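Local coordinates for ABC transporter substrate binding protein (Ribose) (Agrobacterium vitis, PDB 5DKV) that binds alpha-D-tagatopyranose in the crystal and probably serves as the periplasmic sugar-binding component of an ABC transporter, at residues L32-T37 against I60-A65; I43-G48 against A277-Y282; A87-P92 against P111-D116; T117-G122 against D132-Y137. One frame throughout, in Å; residues are numbered along the deposited sequence.

Contact 1: L32-T37 against I60-A65; sequences LIPGLT and IIFQGA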
loop_
_atom_site.group_PDB
_atom_site.type_symbol
_atom_site.label_atom_id
_atom_site.label_comp_id
_atom_site.label_asym_id
_atom_site.label_seq_id
_atom_site.Cartn_x
_atom_site.Cartn_y
_atom_site.Cartn_z
ATOM N N LEU A 32 7.608 -14.475 3.266
ATOM C CA LEU A 32 7.011 -13.176 2.963
ATOM C C LEU A 32 7.231 -12.890 1.494
ATOM O O LEU A 32 8.360 -12.833 1.034
ATOM C CB LEU A 32 7.599 -12.063 3.841
ATOM C CG LEU A 32 7.150 -10.648 3.491
ATOM C CD1 LEU A 32 5.616 -10.463 3.550
ATOM C CD2 LEU A 32 7.862 -9.660 4.448
ATOM N N ILE A 33 6.121 -12.754 0.771
ATOM C CA ILE A 33 6.109 -12.482 -0.648
ATOM C C ILE A 33 5.480 -11.091 -0.877
ATOM O O ILE A 33 4.277 -10.916 -0.750
ATOM C CB ILE A 33 5.323 -13.567 -1.424
ATOM C CG1 ILE A 33 5.944 -14.949 -1.193
ATOM C CG2 ILE A 33 5.320 -13.208 -2.933
ATOM C CD1 ILE A 33 5.166 -16.122 -1.779
ATOM N N PRO A 34 6.303 -10.089 -1.187
ATOM C CA PRO A 34 5.776 -8.722 -1.354
ATOM C C PRO A 34 5.068 -8.572 -2.693
ATOM O O PRO A 34 5.140 -9.466 -3.545
ATOM C CB PRO A 34 7.031 -7.861 -1.313
ATOM C CG PRO A 34 8.041 -8.742 -1.992
ATOM C CD PRO A 34 7.744 -10.153 -1.486
ATOM N N GLY A 35 4.418 -7.435 -2.890
ATOM C CA GLY A 35 3.859 -7.132 -4.189
ATOM C C GLY A 35 4.913 -6.757 -5.222
ATOM O O GLY A 35 4.715 -6.976 -6.421
ATOM N N LEU A 36 6.009 -6.172 -4.749
ATOM C CA LEU A 36 7.076 -5.625 -5.576
ATOM C C LEU A 36 8.301 -5.509 -4.676
ATOM O O LEU A 36 8.194 -4.980 -3.582
ATOM C CB LEU A 36 6.670 -4.237 -6.137
ATOM C CG LEU A 36 7.736 -3.349 -6.786
ATOM C CD1 LEU A 36 8.431 -4.121 -7.872
ATOM C CD2 LEU A 36 7.077 -2.069 -7.328
ATOM N N THR A 37 9.461 -5.977 -5.122
ATOM C CA THR A 37 10.662 -5.953 -4.282
ATOM C C THR A 37 11.257 -4.566 -4.061
ATOM O O THR A 37 11.709 -4.265 -2.957
ATOM C CB THR A 37 11.751 -6.854 -4.884
ATOM O OG1 THR A 37 11.921 -6.543 -6.276
ATOM C CG2 THR A 37 11.345 -8.289 -4.740
ATOM N N ILE A 60 12.726 -15.562 8.380
ATOM C CA ILE A 60 11.915 -15.111 7.249
ATOM C C ILE A 60 12.514 -15.613 5.958
ATOM O O ILE A 60 13.731 -15.455 5.699
ATOM C CB ILE A 60 11.795 -13.574 7.191
ATOM C CG1 ILE A 60 11.140 -13.027 8.454
ATOM C CG2 ILE A 60 10.992 -13.124 5.932
ATOM C CD1 ILE A 60 9.748 -13.502 8.696
ATOM N N ILE A 61 11.656 -16.231 5.143
ATOM C CA ILE A 61 11.990 -16.560 3.763
ATOM C C ILE A 61 11.359 -15.474 2.897
ATOM O O ILE A 61 10.141 -15.421 2.781
ATOM C CB ILE A 61 11.453 -17.949 3.349
ATOM C CG1 ILE A 61 12.002 -19.019 4.283
ATOM C CG2 ILE A 61 11.807 -18.243 1.883
ATOM C CD1 ILE A 61 11.379 -20.371 4.096
ATOM N N PHE A 62 12.180 -14.615 2.309
ATOM C CA PHE A 62 11.671 -13.463 1.569
ATOM C C PHE A 62 11.990 -13.585 0.098
ATOM O O PHE A 62 13.134 -13.795 -0.290
ATOM C CB PHE A 62 12.260 -12.171 2.148
ATOM C CG PHE A 62 11.792 -10.920 1.469
ATOM C CD1 PHE A 62 10.689 -10.224 1.937
ATOM C CD2 PHE A 62 12.457 -10.425 0.370
ATOM C CE1 PHE A 62 10.264 -9.071 1.321
ATOM C CE2 PHE A 62 12.038 -9.267 -0.240
ATOM C CZ PHE A 62 10.949 -8.585 0.238
ATOM N N GLN A 63 10.961 -13.474 -0.739
ATOM C CA GLN A 63 11.184 -13.539 -2.187
ATOM C C GLN A 63 10.044 -12.837 -2.884
ATOM O O GLN A 63 8.887 -13.023 -2.529
ATOM C CB GLN A 63 11.305 -14.978 -2.683
ATOM C CG GLN A 63 11.920 -15.053 -4.043
ATOM C CD GLN A 63 12.085 -16.479 -4.537
ATOM O OE1 GLN A 63 12.210 -17.412 -3.746
ATOM N NE2 GLN A 63 12.088 -16.652 -5.859
ATOM N N GLY A 64 10.388 -12.010 -3.856
ATOM C CA GLY A 64 9.392 -11.280 -4.617
ATOM C C GLY A 64 9.796 -11.095 -6.062
ATOM O O GLY A 64 10.949 -11.365 -6.455
ATOM N N ALA A 65 8.838 -10.637 -6.862
ATOM C CA ALA A 65 9.096 -10.251 -8.246
ATOM C C ALA A 65 9.403 -8.753 -8.347
ATOM O O ALA A 65 9.086 -7.989 -7.427
ATOM C CB ALA A 65 7.896 -10.600 -9.110
HETATM O O HOH W 1 6.150 -10.523 -5.949
#

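Contact 2: I43-G48 against A277-Y282; sequences ITMHKG and AEIGYY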
loop_
_atom_site.group_PDB
_atom_site.type_symbol
_atom_site.label_atom_id
_atom_site.label_comp_id
_atom_site.label_asym_id
_atom_site.label_seq_id
_atom_site.Cartn_x
_atom_site.Cartn_y
_atom_site.Cartn_z
ATOM N N ILE A 43 9.601 -2.944 1.409
ATOM C CA ILE A 43 10.902 -3.042 2.066
ATOM C C ILE A 43 10.733 -2.778 3.544
ATOM O O ILE A 43 11.324 -3.472 4.376
ATOM C CB ILE A 43 11.913 -2.074 1.405
ATOM C CG1 ILE A 43 12.248 -2.598 0.016
ATOM C CG2 ILE A 43 13.194 -1.896 2.237
ATOM C CD1 ILE A 43 12.966 -1.592 -0.874
ATOM N N THR A 44 9.915 -1.785 3.882
ATOM C CA THR A 44 9.661 -1.444 5.278
ATOM C C THR A 44 8.786 -2.503 5.955
ATOM O O THR A 44 9.016 -2.840 7.112
ATOM C CB THR A 44 9.018 -0.053 5.376
ATOM O OG1 THR A 44 9.868 0.872 4.694
ATOM C CG2 THR A 44 8.868 0.378 6.800
ATOM N N MET A 45 7.832 -3.080 5.218
ATOM C CA MET A 45 7.046 -4.208 5.735
ATOM C C MET A 45 7.958 -5.377 6.089
ATOM O O MET A 45 7.844 -5.983 7.139
ATOM C CB MET A 45 6.000 -4.659 4.714
ATOM C CG MET A 45 5.112 -5.786 5.203
ATOM S SD MET A 45 4.197 -6.602 3.900
ATOM C CE MET A 45 3.223 -5.235 3.300
ATOM N N HIS A 46 8.901 -5.653 5.217
ATOM C CA HIS A 46 9.879 -6.689 5.471
ATOM C C HIS A 46 10.698 -6.398 6.745
ATOM O O HIS A 46 10.976 -7.294 7.546
ATOM C CB HIS A 46 10.783 -6.810 4.237
ATOM C CG HIS A 46 11.818 -7.874 4.346
ATOM N ND1 HIS A 46 12.906 -7.922 3.505
ATOM C CD2 HIS A 46 11.952 -8.911 5.202
ATOM C CE1 HIS A 46 13.655 -8.964 3.828
ATOM N NE2 HIS A 46 13.111 -9.561 4.869
ATOM N N LYS A 47 11.071 -5.137 6.951
ATOM C CA LYS A 47 11.810 -4.767 8.152
ATOM C C LYS A 47 11.012 -5.126 9.420
ATOM O O LYS A 47 11.537 -5.723 10.373
ATOM C CB LYS A 47 12.139 -3.263 8.119
ATOM C CG LYS A 47 12.932 -2.746 9.268
ATOM C CD LYS A 47 13.296 -1.284 9.015
ATOM C CE LYS A 47 14.127 -0.707 10.165
ATOM N NZ LYS A 47 14.654 0.659 9.843
ATOM N N GLY A 48 9.737 -4.763 9.416
ATOM C CA GLY A 48 8.845 -5.097 10.521
ATOM C C GLY A 48 8.728 -6.601 10.720
ATOM O O GLY A 48 8.739 -7.111 11.824
ATOM N N ALA A 277 5.676 -1.412 8.516
ATOM C CA ALA A 277 6.393 -2.265 9.456
ATOM C C ALA A 277 5.405 -2.939 10.400
ATOM O O ALA A 277 5.555 -4.113 10.740
ATOM C CB ALA A 277 7.456 -1.459 10.241
ATOM N N GLU A 278 4.385 -2.189 10.805
ATOM C CA GLU A 278 3.298 -2.721 11.639
ATOM C C GLU A 278 2.591 -3.906 10.946
ATOM O O GLU A 278 2.282 -4.929 11.554
ATOM C CB GLU A 278 2.328 -1.587 11.920
ATOM C CG GLU A 278 1.279 -1.828 12.953
ATOM C CD GLU A 278 0.442 -0.598 13.195
ATOM O OE1 GLU A 278 1.002 0.531 13.299
ATOM O OE2 GLU A 278 -0.802 -0.768 13.298
ATOM N N ILE A 279 2.340 -3.763 9.648
ATOM C CA ILE A 279 1.727 -4.829 8.874
ATOM C C ILE A 279 2.589 -6.069 8.863
ATOM O O ILE A 279 2.094 -7.175 9.110
ATOM C CB ILE A 279 1.436 -4.364 7.430
ATOM C CG1 ILE A 279 0.384 -3.252 7.465
ATOM C CG2 ILE A 279 0.966 -5.536 6.567
ATOM C CD1 ILE A 279 0.191 -2.594 6.117
ATOM N N GLY A 280 3.883 -5.907 8.579
ATOM C CA GLY A 280 4.797 -7.002 8.602
ATOM C C GLY A 280 4.915 -7.675 9.950
ATOM O O GLY A 280 4.965 -8.909 10.032
ATOM N N TYR A 281 5.012 -6.851 10.981
ATOM C CA TYR A 281 5.212 -7.296 12.356
ATOM C C TYR A 281 4.031 -8.147 12.790
ATOM O O TYR A 281 4.202 -9.270 13.267
ATOM C CB TYR A 281 5.377 -6.083 13.266
ATOM C CG TYR A 281 5.909 -6.388 14.646
ATOM C CD1 TYR A 281 7.245 -6.217 14.938
ATOM C CD2 TYR A 281 5.066 -6.835 15.661
ATOM C CE1 TYR A 281 7.733 -6.488 16.205
ATOM C CE2 TYR A 281 5.553 -7.105 16.930
ATOM C CZ TYR A 281 6.880 -6.918 17.195
ATOM O OH TYR A 281 7.370 -7.190 18.464
ATOM N N TYR A 282 2.824 -7.615 12.610
ATOM C CA TYR A 282 1.632 -8.343 13.036
ATOM C C TYR A 282 1.381 -9.539 12.146
ATOM O O TYR A 282 0.867 -10.550 12.597
ATOM C CB TYR A 282 0.418 -7.423 13.089
ATOM C CG TYR A 282 0.366 -6.676 14.407
ATOM C CD1 TYR A 282 1.086 -5.503 14.601
ATOM C CD2 TYR A 282 -0.375 -7.164 15.469
ATOM C CE1 TYR A 282 1.058 -4.842 15.813
ATOM C CE2 TYR A 282 -0.389 -6.508 16.709
ATOM C CZ TYR A 282 0.312 -5.347 16.866
ATOM O OH TYR A 282 0.268 -4.695 18.077
#

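Contact 3: A87-P92 against P111-D116; sequences AILIAP and PMITVD. With T6T (alpha-D-tagatopyranose), chain E.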
loop_
_atom_site.group_PDB
_atom_site.type_symbol
_atom_site.label_atom_id
_atom_site.label_comp_id
_atom_site.label_asym_id
_atom_site.label_seq_id
_atom_site.Cartn_x
_atom_site.Cartn_y
_atom_site.Cartn_z
ATOM N N ALA A 87 4.538 -21.191 7.175
ATOM C CA ALA A 87 3.427 -20.297 6.838
ATOM C C ALA A 87 3.842 -19.328 5.745
ATOM O O ALA A 87 5.046 -19.132 5.522
ATOM C CB ALA A 87 2.960 -19.541 8.092
ATOM N N ILE A 88 2.851 -18.757 5.041
ATOM C CA ILE A 88 3.105 -17.754 3.996
ATOM C C ILE A 88 2.361 -16.470 4.294
ATOM O O ILE A 88 1.147 -16.479 4.540
ATOM C CB ILE A 88 2.670 -18.257 2.590
ATOM C CG1 ILE A 88 3.517 -19.456 2.181
ATOM C CG2 ILE A 88 2.750 -17.129 1.537
ATOM C CD1 ILE A 88 2.929 -20.285 1.029
ATOM N N LEU A 89 3.106 -15.370 4.307
ATOM C CA LEU A 89 2.555 -14.032 4.227
ATOM C C LEU A 89 2.711 -13.549 2.782
ATOM O O LEU A 89 3.806 -13.627 2.222
ATOM C CB LEU A 89 3.292 -13.087 5.156
ATOM C CG LEU A 89 3.477 -13.535 6.616
ATOM C CD1 LEU A 89 4.214 -12.473 7.412
ATOM C CD2 LEU A 89 2.172 -13.800 7.294
ATOM N N ILE A 90 1.640 -13.065 2.165
ATOM C CA ILE A 90 1.749 -12.601 0.795
ATOM C C ILE A 90 0.866 -11.378 0.541
ATOM O O ILE A 90 -0.236 -11.239 1.077
ATOM C CB ILE A 90 1.384 -13.733 -0.200
ATOM C CG1 ILE A 90 1.451 -13.229 -1.641
ATOM C CG2 ILE A 90 0.006 -14.235 0.099
ATOM C CD1 ILE A 90 1.440 -14.354 -2.668
ATOM N N ALA A 91 1.381 -10.474 -0.278
ATOM C CA ALA A 91 0.592 -9.386 -0.799
ATOM C C ALA A 91 0.188 -9.735 -2.249
ATOM O O ALA A 91 0.966 -9.492 -3.195
ATOM C CB ALA A 91 1.373 -8.076 -0.753
ATOM N N PRO A 92 -0.985 -10.368 -2.433
ATOM C CA PRO A 92 -1.364 -10.832 -3.781
ATOM C C PRO A 92 -1.524 -9.675 -4.728
ATOM O O PRO A 92 -2.094 -8.667 -4.337
ATOM C CB PRO A 92 -2.704 -11.546 -3.562
ATOM C CG PRO A 92 -3.268 -10.907 -2.283
ATOM C CD PRO A 92 -2.042 -10.644 -1.438
ATOM N N PRO A 111 -0.516 -22.763 6.004
ATOM C CA PRO A 111 -1.394 -21.648 6.372
ATOM C C PRO A 111 -0.894 -20.333 5.810
ATOM O O PRO A 111 0.315 -20.171 5.603
ATOM C CB PRO A 111 -1.341 -21.641 7.910
ATOM C CG PRO A 111 -0.005 -22.229 8.231
ATOM C CD PRO A 111 0.204 -23.303 7.180
ATOM N N MET A 112 -1.801 -19.396 5.581
ATOM C CA MET A 112 -1.412 -18.122 4.992
ATOM C C MET A 112 -2.236 -16.957 5.480
ATOM O O MET A 112 -3.368 -17.099 5.964
ATOM C CB MET A 112 -1.507 -18.190 3.481
ATOM C CG MET A 112 -2.930 -18.274 3.001
ATOM S SD MET A 112 -2.946 -18.547 1.246
ATOM C CE MET A 112 -2.394 -20.249 1.200
ATOM N N ILE A 113 -1.604 -15.796 5.368
ATOM C CA ILE A 113 -2.161 -14.511 5.712
ATOM C C ILE A 113 -1.890 -13.574 4.542
ATOM O O ILE A 113 -0.777 -13.613 3.988
ATOM C CB ILE A 113 -1.508 -13.976 7.009
ATOM C CG1 ILE A 113 -1.969 -14.824 8.189
ATOM C CG2 ILE A 113 -1.822 -12.498 7.255
ATOM C CD1 ILE A 113 -1.296 -14.492 9.518
ATOM N N THR A 114 -2.857 -12.750 4.136
ATOM C CA THR A 114 -2.531 -11.750 3.117
ATOM C C THR A 114 -2.305 -10.402 3.830
ATOM O O THR A 114 -2.980 -10.023 4.798
ATOM C CB THR A 114 -3.582 -11.647 1.970
ATOM O OG1 THR A 114 -4.792 -11.029 2.422
ATOM C CG2 THR A 114 -3.898 -13.014 1.409
ATOM N N VAL A 115 -1.256 -9.743 3.381
ATOM C CA VAL A 115 -0.820 -8.467 3.910
ATOM C C VAL A 115 -0.954 -7.446 2.794
ATOM O O VAL A 115 -0.649 -7.743 1.637
ATOM C CB VAL A 115 0.647 -8.527 4.447
ATOM C CG1 VAL A 115 0.721 -9.363 5.733
ATOM C CG2 VAL A 115 1.637 -9.094 3.403
ATOM N N ASP A 116 -1.436 -6.253 3.156
ATOM C CA ASP A 116 -1.638 -5.106 2.246
ATOM C C ASP A 116 -2.854 -5.287 1.338
ATOM O O ASP A 116 -3.849 -4.555 1.459
ATOM C CB ASP A 116 -0.377 -4.839 1.415
ATOM C CG ASP A 116 -0.508 -3.614 0.547
ATOM O OD1 ASP A 116 -1.066 -2.592 1.027
ATOM O OD2 ASP A 116 -0.022 -3.680 -0.610
HETATM O O3 T6T E . 0.834 1.802 -1.708
HETATM C C3 T6T E . 1.605 0.630 -1.481
HETATM C C4 T6T E . 0.699 -0.514 -1.322
HETATM O O4 T6T E . -0.160 -0.291 -0.143
HETATM C C5 T6T E . -0.107 -0.706 -2.531
HETATM O O5 T6T E . -0.916 -1.892 -2.445
HETATM C C6 T6T E . 0.758 -0.922 -3.761
HETATM O O6 T6T E . 1.689 0.193 -3.894
HETATM C C2 T6T E . 2.503 0.365 -2.704
HETATM O O2 T6T E . 3.262 -0.788 -2.428
HETATM C C1 T6T E . 3.379 1.491 -3.086
HETATM O O1 T6T E . 4.261 1.840 -2.068
#

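Contact 4: T117-G122 against D132-Y137; sequences TFIGTG and DFPLSY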
loop_
_atom_site.group_PDB
_atom_site.type_symbol
_atom_site.label_atom_id
_atom_site.label_comp_id
_atom_site.label_asym_id
_atom_site.label_seq_id
_atom_site.Cartn_x
_atom_site.Cartn_y
_atom_site.Cartn_z
ATOM N N THR A 117 -2.774 -6.280 0.460
ATOM C CA THR A 117 -3.815 -6.606 -0.502
ATOM C C THR A 117 -4.510 -7.916 -0.134
ATOM O O THR A 117 -4.030 -8.646 0.735
ATOM C CB THR A 117 -3.223 -6.750 -1.892
ATOM O OG1 THR A 117 -2.151 -7.702 -1.823
ATOM C CG2 THR A 117 -2.703 -5.409 -2.380
ATOM N N PHE A 118 -5.624 -8.211 -0.805
ATOM C CA PHE A 118 -6.390 -9.411 -0.513
ATOM C C PHE A 118 -6.754 -10.199 -1.758
ATOM O O PHE A 118 -6.594 -9.721 -2.884
ATOM C CB PHE A 118 -7.664 -9.064 0.285
ATOM C CG PHE A 118 -8.658 -8.133 -0.421
ATOM C CD1 PHE A 118 -9.489 -8.603 -1.415
ATOM C CD2 PHE A 118 -8.825 -6.823 0.014
ATOM C CE1 PHE A 118 -10.424 -7.764 -2.030
ATOM C CE2 PHE A 118 -9.781 -5.987 -0.576
ATOM C CZ PHE A 118 -10.567 -6.473 -1.607
ATOM N N ILE A 119 -7.147 -11.449 -1.541
ATOM C CA ILE A 119 -7.846 -12.236 -2.560
ATOM C C ILE A 119 -9.315 -12.392 -2.168
ATOM O O ILE A 119 -9.700 -12.142 -1.026
ATOM C CB ILE A 119 -7.212 -13.631 -2.780
ATOM C CG1 ILE A 119 -7.186 -14.443 -1.488
ATOM C CG2 ILE A 119 -5.810 -13.463 -3.360
ATOM C CD1 ILE A 119 -6.953 -15.904 -1.703
ATOM N N GLY A 120 -10.139 -12.774 -3.135
ATOM C CA GLY A 120 -11.578 -12.800 -2.917
ATOM C C GLY A 120 -12.080 -11.412 -2.593
ATOM O O GLY A 120 -11.881 -10.474 -3.364
ATOM N N THR A 121 -12.760 -11.310 -1.453
ATOM C CA THR A 121 -13.263 -10.046 -0.909
ATOM C C THR A 121 -12.389 -9.517 0.221
ATOM O O THR A 121 -12.575 -8.393 0.717
ATOM C CB THR A 121 -14.684 -10.225 -0.354
ATOM O OG1 THR A 121 -14.644 -11.134 0.749
ATOM C CG2 THR A 121 -15.637 -10.778 -1.419
ATOM N N GLY A 122 -11.461 -10.346 0.670
ATOM C CA GLY A 122 -10.674 -10.021 1.840
ATOM C C GLY A 122 -11.385 -10.383 3.140
ATOM O O GLY A 122 -10.850 -10.138 4.217
ATOM N N ASP A 132 -11.525 -17.849 0.567
ATOM C CA ASP A 132 -11.894 -17.789 1.982
ATOM C C ASP A 132 -10.832 -18.414 2.883
ATOM O O ASP A 132 -10.887 -18.272 4.102
ATOM C CB ASP A 132 -13.241 -18.502 2.192
ATOM C CG ASP A 132 -13.829 -18.274 3.572
ATOM O OD1 ASP A 132 -14.115 -17.104 3.916
ATOM O OD2 ASP A 132 -14.013 -19.272 4.303
ATOM N N PHE A 133 -9.837 -19.065 2.289
ATOM C CA PHE A 133 -8.942 -19.904 3.081
ATOM C C PHE A 133 -7.761 -19.227 3.797
ATOM O O PHE A 133 -7.210 -19.845 4.707
ATOM C CB PHE A 133 -8.410 -21.045 2.203
ATOM C CG PHE A 133 -7.871 -20.579 0.890
ATOM C CD1 PHE A 133 -6.578 -20.105 0.802
ATOM C CD2 PHE A 133 -8.657 -20.593 -0.252
ATOM C CE1 PHE A 133 -6.074 -19.655 -0.392
ATOM C CE2 PHE A 133 -8.156 -20.135 -1.440
ATOM C CZ PHE A 133 -6.859 -19.669 -1.510
ATOM N N PRO A 134 -7.355 -17.989 3.414
ATOM C CA PRO A 134 -6.343 -17.340 4.257
ATOM C C PRO A 134 -6.891 -17.143 5.678
ATOM O O PRO A 134 -8.106 -17.179 5.885
ATOM C CB PRO A 134 -6.072 -15.998 3.538
ATOM C CG PRO A 134 -6.509 -16.283 2.076
ATOM C CD PRO A 134 -7.715 -17.144 2.259
ATOM N N LEU A 135 -6.014 -16.954 6.662
ATOM C CA LEU A 135 -6.452 -16.848 8.043
ATOM C C LEU A 135 -6.787 -15.430 8.445
ATOM O O LEU A 135 -7.588 -15.221 9.349
ATOM C CB LEU A 135 -5.368 -17.367 8.984
ATOM C CG LEU A 135 -5.057 -18.854 8.906
ATOM C CD1 LEU A 135 -3.746 -19.128 9.602
ATOM C CD2 LEU A 135 -6.175 -19.656 9.527
ATOM N N SER A 136 -6.163 -14.465 7.769
ATOM C CA SER A 136 -6.282 -13.064 8.141
ATOM C C SER A 136 -5.877 -12.154 7.015
ATOM O O SER A 136 -5.103 -12.544 6.153
ATOM C CB SER A 136 -5.422 -12.792 9.365
ATOM O OG SER A 136 -5.644 -11.500 9.897
ATOM N N TYR A 137 -6.402 -10.929 7.056
ATOM C CA TYR A 137 -6.062 -9.854 6.149
ATOM C C TYR A 137 -5.576 -8.682 6.994
ATOM O O TYR A 137 -6.344 -8.153 7.811
ATOM C CB TYR A 137 -7.288 -9.437 5.318
ATOM C CG TYR A 137 -7.059 -8.231 4.437
ATOM C CD1 TYR A 137 -5.864 -8.038 3.779
ATOM C CD2 TYR A 137 -8.047 -7.274 4.282
ATOM C CE1 TYR A 137 -5.657 -6.920 2.965
ATOM C CE2 TYR A 137 -7.847 -6.170 3.484
ATOM C CZ TYR A 137 -6.646 -6.003 2.828
ATOM O OH TYR A 137 -6.439 -4.900 2.037
#

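Contact 1: L32-T37 against I60-A65
L32 and F62, which lose the most surface here, sit side by side on neighbouring parallel strands and point the same way. In both, CG lies anti to the backbone N (chi1 173° in L32, -179° in F62), and this common setting brings L32 CD2 to the edge of the phenyl ring, in its plane, 3.8 Å from F62 CD1. Further along the same ring, P34 CG rests 3.7 Å from F62 CZ. H46 of helix 40-56 stacks on F62, and A49 of that helix touches L32, so the helix covers this side of the sheet. The backbones pair around L32: its N donates to I61 O at 2.7 Å, and its O accepts from Q63 N at 3.2 Å. Strand 29-33, helix 40-56 and strand 59-62 form a beta-alpha-beta unit, the repeating element of a Rossmann-like periplasmic binding domain, and strand 59-62 is the outermost strand at this end of the sheet. Beyond the strand ends the two segments stay joined through A65. A65 presents its backbone to the opposite loop: a water bridges A65 N and P34 O, 2.8 Å from each, while A65 O accepts from T37 N at 3.1 Å. T37 CG2 lies 3.5 Å from G64 C, pressed against a backbone that carries no side chain there. On the opposite side of the strands, I33 meets Q73 and L77 of helix 70-81.

Contact 2: I43-G48 against A277-Y282
G48 and A277 bring the two helices together, their CA atoms 3.9 Å apart where the short axes approach to 6.4 Å and cross at -42°. G48 and G280 each turn a bare backbone to the other helix, so the main chains meet directly. G48 CA lies 3.4 Å from A277 O, and G280 CA lies 3.5 Å from M45 O; both are CA-H...O contacts, the second nearly straight at 170°. A277 CB fits beside this seam, 3.9 Å from G48 CA. M45 belongs to the tight region too: with CG anti to the backbone N (chi1 -178°), it lays CG 3.6 Å from G280 CA. Its chain then bends at the last torsion, and CE meets I279 CG2 at a wider 4.0 Å. Both residues also cover V115 of the central sheet. The loose side is at Y281, which is partly exposed and touches G48 O with CD1 at 3.6 Å, its CB lying close by, while K47 and Y282 run out into solvent. T44 OG1 is bonded to A40 O and A323 N, and its CG2 faces A277. Such close glycine-mediated helix packing here joins two helices on one face of the sheet in the N-terminal lobe of a type I periplasmic binding fold.

Contact 3: A87-P92 against P111-D116
D116 holds the sugar with both carboxylate oxygens: OD1 accepts from O4 of alpha-D-tagatopyranose at 2.7 Å, and OD2 accepts from the sugar's O5, also at 2.7 Å. Y42 OH adds a weak bond to OD2, so that oxygen has two partners. The aspartate follows the end of strand 112-115, which pairs in parallel with strand 87-90 in a beta-alpha-beta unit completed by helix 99-107; placing ligand groups at the C-terminal ends of parallel strands is usual for this Rossmann-like lobe. CG of D116 lies anti to the backbone N (chi1 -176°), extending the carboxylate from the strand end toward the sugar, where D39, T174, R178, N228, D254 and Q274 supply further bonds. Behind it four backbone bonds link the strands in ladder fashion. They run from I88 N to P111 O, I113 N to I88 O, I90 N to I113 O and V115 N to I90 O; in the last, the donor stands 44° out of the carbonyl plane. L89 and I113 lie side by side on the face covered by helix 276-291, with L89 CD2 3.7 Å from I113 CB. The other face carries I88, I90, M112 and T114; I88 and I90 meet helix 99-107, and M112 touches L102 and A105 there as well. T114 OG1 is bonded to Y124 OH and T117 O. At the strand ends P92 crosses T114 almost at a right angle, its CD 3.9 Å from T114 CB.

Contact 4: T117-G122 against D132-Y137
I119 to G122 form a type II' beta turn closed by a 3.0 Å bond from G122 N to I119 O, with G120 at positive phi (61°) in its second position. Before the turn, F118 packs on Y137 in two ways. Its CB sits over the centre of the tyrosine face, 4.0 Å from the ring centroid, as a CH-pi contact, and its ring presents an edge to that face in an offset T-shaped pair, the planes 82° apart and the centroids 5.4 Å apart. F118 CD2 lies 3.7 Å from both Y137 CZ and CE2. Y137, with the most surface covered, comes nearer still to T117, its CE1 3.3 Å from T117 O. T121 O stands over the centre of one F118 face. Both segments belong to the long connection between strands 112-115 and 137-140, two parallel neighbours in the sheet of this periplasmic binding lobe, and Y137 opens the second of them. Y137 OH is bonded to D116 O, and T117, the residue after D116, touches the sugar. T117 OG1 is held by P92 O. A second apolar patch forms around I119. It has CG1 between its backbone N and carbonyl carbon (chi1 58°), which aims CD1 at the opposite segment; CD1 is 3.8 Å from F133 CZ and equally 3.8 Å from P134 CG. F133 continues onto L102 and A106 of helix 99-107.

Overall arrangement
All four contacts lie in the same lobe. Contacts 1 and 3, centres about 10 Å apart, share its sheet: strand 29-33 pairs with strand 87-90 through bonds from I33 to L89 and A91, giving the order 59-62, 29-33, 87-90, 112-115. Contact 2 lies on one face of this sheet, its centre about 12 Å from theirs. Contact 4 follows contact 3 in the chain, their centres about 8 Å apart, and is tied to it by Y137 and T117. Contacts 1 and 2 interleave in sequence, whereas 3 and 4 fall inside the long loop that contact 2 closes. Contact 3 ends at D116 and contact 4 begins at T117, both lining the sugar pocket, while contact 2 packs M45 and I279 on V115 just before them.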